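Local coordinates for protein fatty acyl CoA synthetase FADD13 (FATTY-ACYL-CoA SYNTHETASE) (Mycobacterium tuberculosis, PDB 3R44) that belongs to the ANL clan of AMP-binding enzymes, pairing a large N-terminal region with a smaller C-terminal domain, and is named as a fatty acyl-CoA synthetase, at residues E80-F85 against T227-S232; V59-G64 against A89-V94; I371-Y376 against D385-G390. All blocks are in the same frame, centred on the assembly; numbering follows the deposited sequence.

Contact 1 of 3, residues E80-F85 against T227-S232; sequences EFCCLF and TTVIFS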
# COMPACT_ATOMS: atom_id res chain seq x y z
N GLU A 80 -19.80 -1.93 5.24
CA GLU A 80 -19.92 -3.37 4.85
C GLU A 80 -18.60 -4.04 4.50
O GLU A 80 -18.35 -5.17 4.86
CB GLU A 80 -20.87 -3.56 3.69
CG GLU A 80 -22.35 -3.33 4.00
CD GLU A 80 -22.78 -1.84 4.03
OE1 GLU A 80 -22.00 -0.90 3.71
OE2 GLU A 80 -23.94 -1.61 4.41
N PHE A 81 -17.77 -3.34 3.76
CA PHE A 81 -16.43 -3.80 3.42
C PHE A 81 -15.73 -4.16 4.73
O PHE A 81 -15.19 -5.29 4.90
CB PHE A 81 -15.68 -2.71 2.66
CG PHE A 81 -14.43 -3.14 1.95
CD1 PHE A 81 -14.23 -2.76 0.62
CD2 PHE A 81 -13.42 -3.83 2.57
CE1 PHE A 81 -13.10 -3.12 -0.10
CE2 PHE A 81 -12.28 -4.22 1.85
CZ PHE A 81 -12.15 -3.87 0.51
N CYS A 82 -15.73 -3.22 5.68
CA CYS A 82 -15.00 -3.44 6.96
C CYS A 82 -15.62 -4.65 7.72
O CYS A 82 -14.92 -5.49 8.28
CB CYS A 82 -15.12 -2.24 7.85
SG CYS A 82 -14.30 -0.80 7.19
N CYS A 83 -16.94 -4.68 7.76
CA CYS A 83 -17.64 -5.66 8.59
C CYS A 83 -17.59 -7.02 7.92
O CYS A 83 -17.64 -8.04 8.59
CB CYS A 83 -19.04 -5.22 8.91
SG CYS A 83 -19.02 -3.81 10.09
N LEU A 84 -17.41 -7.04 6.59
CA LEU A 84 -17.21 -8.35 5.88
C LEU A 84 -15.86 -8.92 6.23
O LEU A 84 -15.71 -10.16 6.42
CB LEU A 84 -17.33 -8.24 4.37
CG LEU A 84 -18.80 -8.27 3.96
CD1 LEU A 84 -19.03 -7.70 2.51
CD2 LEU A 84 -19.47 -9.65 4.11
N PHE A 85 -14.88 -8.04 6.27
CA PHE A 85 -13.55 -8.40 6.68
C PHE A 85 -13.53 -8.94 8.14
O PHE A 85 -12.96 -10.01 8.41
CB PHE A 85 -12.59 -7.21 6.54
CG PHE A 85 -11.18 -7.56 6.85
CD1 PHE A 85 -10.33 -8.10 5.86
CD2 PHE A 85 -10.70 -7.42 8.12
CE1 PHE A 85 -8.98 -8.44 6.15
CE2 PHE A 85 -9.35 -7.81 8.43
CZ PHE A 85 -8.50 -8.30 7.43
N THR A 227 -4.87 -2.05 7.29
CA THR A 227 -4.17 -1.93 8.57
C THR A 227 -4.71 -0.74 9.39
O THR A 227 -4.90 -0.88 10.61
CB THR A 227 -2.66 -1.89 8.32
OG1 THR A 227 -2.29 -3.13 7.69
CG2 THR A 227 -1.89 -1.70 9.63
N THR A 228 -5.03 0.39 8.73
CA THR A 228 -5.64 1.57 9.38
C THR A 228 -6.97 1.24 10.00
O THR A 228 -7.25 1.61 11.12
CB THR A 228 -5.90 2.68 8.38
OG1 THR A 228 -4.65 3.09 7.84
CG2 THR A 228 -6.61 3.93 8.98
N VAL A 229 -7.79 0.50 9.29
CA VAL A 229 -9.08 0.09 9.86
C VAL A 229 -8.88 -0.74 11.15
O VAL A 229 -9.55 -0.55 12.17
CB VAL A 229 -9.88 -0.69 8.80
CG1 VAL A 229 -11.07 -1.52 9.41
CG2 VAL A 229 -10.29 0.22 7.61
N ILE A 230 -7.98 -1.70 11.09
CA ILE A 230 -7.69 -2.58 12.23
C ILE A 230 -7.04 -1.83 13.42
O ILE A 230 -7.41 -2.02 14.58
CB ILE A 230 -6.78 -3.80 11.81
CG1 ILE A 230 -7.43 -4.62 10.67
CG2 ILE A 230 -6.47 -4.68 13.04
CD1 ILE A 230 -8.84 -4.89 10.90
N PHE A 231 -6.08 -0.97 13.17
CA PHE A 231 -5.48 -0.25 14.28
C PHE A 231 -6.40 0.77 14.87
O PHE A 231 -6.30 1.05 16.04
CB PHE A 231 -4.03 0.23 14.06
CG PHE A 231 -3.87 1.57 13.35
CD1 PHE A 231 -3.09 1.65 12.18
CD2 PHE A 231 -4.44 2.72 13.86
CE1 PHE A 231 -2.88 2.90 11.54
CE2 PHE A 231 -4.22 3.97 13.25
CZ PHE A 231 -3.46 4.06 12.09
N SER A 232 -7.38 1.20 14.09
CA SER A 232 -8.43 2.06 14.62
C SER A 232 -9.24 1.33 15.70
O SER A 232 -9.53 1.90 16.77
CB SER A 232 -9.33 2.59 13.50
OG SER A 232 -8.63 3.56 12.73
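F85 holds CG trans to its backbone N (chi1 -176°), which carries the phenyl ring off helix 79-91 toward helix 223-235, while I230 sets CG1 beside its own backbone N and turns CD1 to that ring through a second torsion of -46°. The touch is confined to one side of the phenyl: CE2 of F85 sits 3.9 Å from CD1 of I230, and CD2 of F85 follows at 4.2 Å from the same methyl. The methyl approaches obliquely, and the two side chains cross at about a right angle.

One turn back along helix 79-91, C82 meets V229. V229 points toward helix 79-91 and presents its fork, so the sulfur comes up against both branches: C82 SG is 4.0 Å from V229 CG1 and 4.2 Å from V229 CG2. These are also the residues where the backbones come closest, with C82 CA and V229 CA 7.5 Å apart.

Helix 223-235 is tied internally by S232, whose OG donates to T228 O over 2.9 Å, tilted 33° out of the carbonyl plane; the amide N of S232 reaches that same oxygen from the opposite face. Around the pair, V229 also rests on L216 of strand 213-216, and I230 on A199 of helix 192-205. Helix 79-91 connects strands 70-74 and 94-97 of the parallel sheet, helix 223-235 connects strands 213-216 and 238-241 of the large mixed sheet, so the contact joins helices of two alpha/beta units, consistent with the layered N-terminal region of ANL enzymes. A bound histidine lies about 8 Å from the I230 side chain.

No hydrogen bond or salt bridge crosses here. Between these segments the contact is methyls, a thiol and a ring, consistent with packing by shape and dispersion in a fully buried setting.

Contact 2 of 3, residues V59-G64 against A89-V94; sequences VLTALG and AKLGAV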
# COMPACT_ATOMS: atom_id res chain seq x y z
N VAL A 59 -24.19 -14.24 7.35
CA VAL A 59 -24.39 -14.30 5.89
C VAL A 59 -23.32 -15.19 5.24
O VAL A 59 -23.64 -16.06 4.43
CB VAL A 59 -24.40 -12.91 5.24
CG1 VAL A 59 -24.35 -13.02 3.68
CG2 VAL A 59 -25.59 -12.08 5.73
N LEU A 60 -22.06 -15.00 5.60
CA LEU A 60 -21.05 -15.89 5.04
C LEU A 60 -21.20 -17.36 5.39
O LEU A 60 -21.04 -18.24 4.51
CB LEU A 60 -19.65 -15.40 5.40
CG LEU A 60 -19.19 -14.02 4.91
CD1 LEU A 60 -17.88 -13.69 5.65
CD2 LEU A 60 -18.97 -13.93 3.38
N THR A 61 -21.57 -17.64 6.65
CA THR A 61 -21.84 -18.99 7.10
C THR A 61 -22.93 -19.59 6.21
O THR A 61 -22.86 -20.76 5.76
CB THR A 61 -22.28 -19.02 8.56
OG1 THR A 61 -21.14 -18.70 9.37
CG2 THR A 61 -22.75 -20.41 8.93
N ALA A 62 -23.95 -18.77 5.95
CA ALA A 62 -25.10 -19.25 5.16
C ALA A 62 -24.69 -19.70 3.74
O ALA A 62 -25.30 -20.60 3.15
CB ALA A 62 -26.20 -18.16 5.08
N LEU A 63 -23.63 -19.08 3.23
CA LEU A 63 -23.08 -19.35 1.91
C LEU A 63 -22.05 -20.46 1.88
O LEU A 63 -21.58 -20.85 0.81
CB LEU A 63 -22.53 -18.05 1.31
CG LEU A 63 -23.52 -16.91 1.13
CD1 LEU A 63 -22.81 -15.58 0.73
CD2 LEU A 63 -24.58 -17.28 0.10
N GLY A 64 -21.74 -21.06 3.01
CA GLY A 64 -20.88 -22.23 2.99
C GLY A 64 -19.46 -21.88 3.36
O GLY A 64 -18.59 -22.75 3.37
N ALA A 89 -12.97 -12.73 9.52
CA ALA A 89 -11.99 -12.94 10.61
C ALA A 89 -12.56 -13.81 11.76
O ALA A 89 -11.93 -14.77 12.21
CB ALA A 89 -11.46 -11.58 11.13
N LYS A 90 -13.78 -13.50 12.20
CA LYS A 90 -14.42 -14.26 13.27
C LYS A 90 -14.65 -15.72 12.89
O LYS A 90 -14.60 -16.58 13.76
CB LYS A 90 -15.76 -13.65 13.65
CG LYS A 90 -15.61 -12.25 14.32
CD LYS A 90 -17.03 -11.70 14.59
CE LYS A 90 -17.00 -10.24 14.99
NZ LYS A 90 -17.18 -10.21 16.40
N LEU A 91 -14.90 -15.98 11.61
CA LEU A 91 -15.08 -17.35 11.09
C LEU A 91 -13.83 -18.12 10.73
O LEU A 91 -13.91 -19.35 10.47
CB LEU A 91 -15.96 -17.30 9.82
CG LEU A 91 -17.38 -16.77 9.97
CD1 LEU A 91 -18.04 -16.68 8.60
CD2 LEU A 91 -18.20 -17.67 10.86
N GLY A 92 -12.68 -17.47 10.72
CA GLY A 92 -11.42 -18.09 10.29
C GLY A 92 -11.33 -18.17 8.77
O GLY A 92 -10.49 -18.87 8.21
N ALA A 93 -12.22 -17.44 8.11
CA ALA A 93 -12.18 -17.23 6.67
C ALA A 93 -11.14 -16.21 6.21
O ALA A 93 -10.57 -15.44 7.00
CB ALA A 93 -13.64 -16.88 6.08
N VAL A 94 -10.89 -16.19 4.91
CA VAL A 94 -9.80 -15.46 4.35
C VAL A 94 -10.34 -14.46 3.32
O VAL A 94 -10.95 -14.84 2.30
CB VAL A 94 -8.79 -16.42 3.75
CG1 VAL A 94 -7.60 -15.66 3.13
CG2 VAL A 94 -8.31 -17.45 4.81
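L91 reaches across to L60 and T61 where two neighbouring helices of an alpha/beta fold come to their ends, and each helix finishes in a Schellman motif. G64, at positive phi, gives its N to T61 O (3.0 Å); G92 does the same with A89 O (3.2 Å). Helix 79-91 is the helical part of the beta-alpha-beta unit from strand 70-74 to strand 94-97, and helix 46-62 packs beside it.

L91 makes the largest single contribution. Its CG stands opposite the carbonyl carbon (chi1 -62°) and the chain runs on extended (chi2 175°); both terminal methyls reach T61 OG1, and CD1 also touches L60. The closer approach there is to the base of the leucine opposite, with L91 CD1 3.8 Å from L60 CB; L60 itself continues down to V71 of strand 70-74 and to I65.

T61 offers its hydroxyl side. The oxygen lies beside the backbone N and donates to A57 O within its own helix, so its polar demand is met there while L91 crosses it at a slant. On the solvent-exposed side of the contact, T61 OG1 is 3.5 Å from L91 CD2.

Contact 3 of 3, residues I371-Y376 against D385-G390; sequences ILLKEY and DAFDNG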
# COMPACT_ATOMS: atom_id res chain seq x y z
N ILE A 371 5.10 -8.68 11.31
CA ILE A 371 4.22 -8.07 10.33
C ILE A 371 4.32 -8.73 8.95
O ILE A 371 3.46 -8.49 8.06
CB ILE A 371 4.48 -6.56 10.15
CG1 ILE A 371 5.79 -6.38 9.38
CG2 ILE A 371 4.38 -5.73 11.55
CD1 ILE A 371 6.21 -4.92 9.20
N LEU A 372 5.35 -9.54 8.74
CA LEU A 372 5.62 -10.12 7.43
C LEU A 372 4.61 -11.17 7.06
O LEU A 372 4.07 -11.92 7.88
CB LEU A 372 7.02 -10.72 7.36
CG LEU A 372 8.12 -9.67 7.43
CD1 LEU A 372 9.47 -10.38 7.59
CD2 LEU A 372 8.12 -8.75 6.23
N LEU A 373 4.40 -11.27 5.77
CA LEU A 373 3.59 -12.33 5.20
C LEU A 373 3.99 -13.71 5.67
O LEU A 373 5.18 -14.00 5.96
CB LEU A 373 3.62 -12.28 3.64
CG LEU A 373 4.83 -12.96 2.96
CD1 LEU A 373 4.65 -12.98 1.46
CD2 LEU A 373 6.22 -12.31 3.31
N LYS A 374 3.01 -14.57 5.74
CA LYS A 374 3.25 -15.97 6.02
C LYS A 374 3.91 -16.66 4.82
O LYS A 374 4.85 -17.47 4.97
CB LYS A 374 1.94 -16.69 6.36
CG LYS A 374 2.12 -18.22 6.44
CD LYS A 374 0.80 -18.98 6.46
CE LYS A 374 0.19 -18.99 7.81
NZ LYS A 374 -1.00 -19.92 7.88
N GLU A 375 3.39 -16.36 3.64
CA GLU A 375 3.84 -17.00 2.42
C GLU A 375 3.20 -16.28 1.23
O GLU A 375 2.25 -15.52 1.40
CB GLU A 375 3.38 -18.45 2.42
CG GLU A 375 1.87 -18.59 2.25
CD GLU A 375 1.33 -19.96 2.66
OE1 GLU A 375 2.01 -20.71 3.39
OE2 GLU A 375 0.19 -20.26 2.25
N TYR A 376 3.72 -16.53 0.04
CA TYR A 376 2.97 -16.23 -1.17
C TYR A 376 2.06 -17.42 -1.45
O TYR A 376 2.48 -18.57 -1.36
CB TYR A 376 3.91 -15.99 -2.33
CG TYR A 376 4.77 -14.78 -2.25
CD1 TYR A 376 4.21 -13.49 -2.31
CD2 TYR A 376 6.18 -14.89 -2.13
CE1 TYR A 376 5.01 -12.39 -2.26
CE2 TYR A 376 6.97 -13.79 -2.10
CZ TYR A 376 6.39 -12.55 -2.16
OH TYR A 376 7.16 -11.43 -2.11
N ASP A 385 12.53 -18.37 -1.41
CA ASP A 385 13.52 -17.55 -2.08
C ASP A 385 13.50 -16.07 -1.63
O ASP A 385 14.51 -15.38 -1.76
CB ASP A 385 13.36 -17.68 -3.60
CG ASP A 385 13.90 -19.05 -4.15
OD1 ASP A 385 14.54 -19.84 -3.39
OD2 ASP A 385 13.65 -19.37 -5.32
N ALA A 386 12.36 -15.63 -1.10
CA ALA A 386 12.15 -14.27 -0.60
C ALA A 386 12.74 -14.02 0.78
O ALA A 386 12.77 -12.88 1.23
CB ALA A 386 10.67 -13.93 -0.60
N PHE A 387 13.18 -15.06 1.46
CA PHE A 387 13.71 -14.96 2.80
C PHE A 387 15.16 -15.42 2.90
O PHE A 387 15.59 -16.34 2.19
CB PHE A 387 12.89 -15.80 3.75
CG PHE A 387 11.65 -15.18 4.15
CD1 PHE A 387 11.63 -14.41 5.28
CD2 PHE A 387 10.48 -15.34 3.41
CE1 PHE A 387 10.46 -13.80 5.68
CE2 PHE A 387 9.31 -14.70 3.82
CZ PHE A 387 9.32 -13.97 4.96
N ASP A 388 15.89 -14.70 3.73
CA ASP A 388 17.27 -15.02 4.08
C ASP A 388 17.38 -15.02 5.59
O ASP A 388 17.46 -13.95 6.20
CB ASP A 388 18.20 -13.95 3.54
CG ASP A 388 19.67 -14.26 3.78
OD1 ASP A 388 19.96 -15.31 4.42
OD2 ASP A 388 20.52 -13.45 3.32
N ASN A 389 17.31 -16.22 6.18
CA ASN A 389 17.35 -16.38 7.65
C ASN A 389 16.37 -15.53 8.42
O ASN A 389 16.76 -14.80 9.35
CB ASN A 389 18.73 -16.06 8.18
CG ASN A 389 19.76 -17.04 7.72
OD1 ASN A 389 20.81 -16.64 7.20
ND2 ASN A 389 19.48 -18.35 7.87
N GLY A 390 15.12 -15.56 7.99
CA GLY A 390 14.07 -14.83 8.62
C GLY A 390 13.92 -13.43 8.10
O GLY A 390 12.95 -12.82 8.41
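F387 meets L372 and L373 where two antiparallel sheets come together: strand 387-388 is an outermost strand of a five-stranded sheet, and the short strand 375-376 lies at the margin of a three-stranded sheet. Helix 380-385 links the two segments.

Apolar packing carries the contact. The far end of the F387 ring receives one methyl from each leucine, both obliquely: L372 CD1 lies 4.0 Å from F387 CE1, and L373 CD2 is 3.9 Å from F387 CZ. Each leucine lies alongside F387, running counter to it. L373 takes the crowded position between backbone N and carbonyl carbon (chi1 83°), which lets its branches serve two rings, since its CD1 stands 3.7 Å above the plane of the Y376 ring, over the centre. F392 of strand 391-394 packs against both leucines, Y376 and A386.

No hydrogen bond joins the two segments; their polar partners lie elsewhere. Y376 OH is hydrogen-bonded to E319 OE2, and D388 forms a salt bridge with R351. Separately, the Y376 ring makes a cation-pi contact with K186.

A386 meets the Y376 ring at its edge: A386 CB lies near the ring plane, 4.0 Å from Y376 CE2.

Contact 1 is the core member, with every touching residue buried; contacts 2 and 3 are only partly buried and include exposed residues. Contacts 1 and 2 share helix 79-91: its earlier turns face a helix connecting strands of the large mixed sheet, its end faces helix 46-62, and the two contacts touch where L84 O packs on L60 CD1. Their centres lie about 16 Å apart. Contact 3 stands separately, its nearest atoms about 8 Å from either, and joins loop and short strand segments. None has a hydrogen bond across it; aliphatic groups meet a thiol and a phenyl in contact 1, leucine and a hydroxyl in contact 2, two aromatic rings in contact 3.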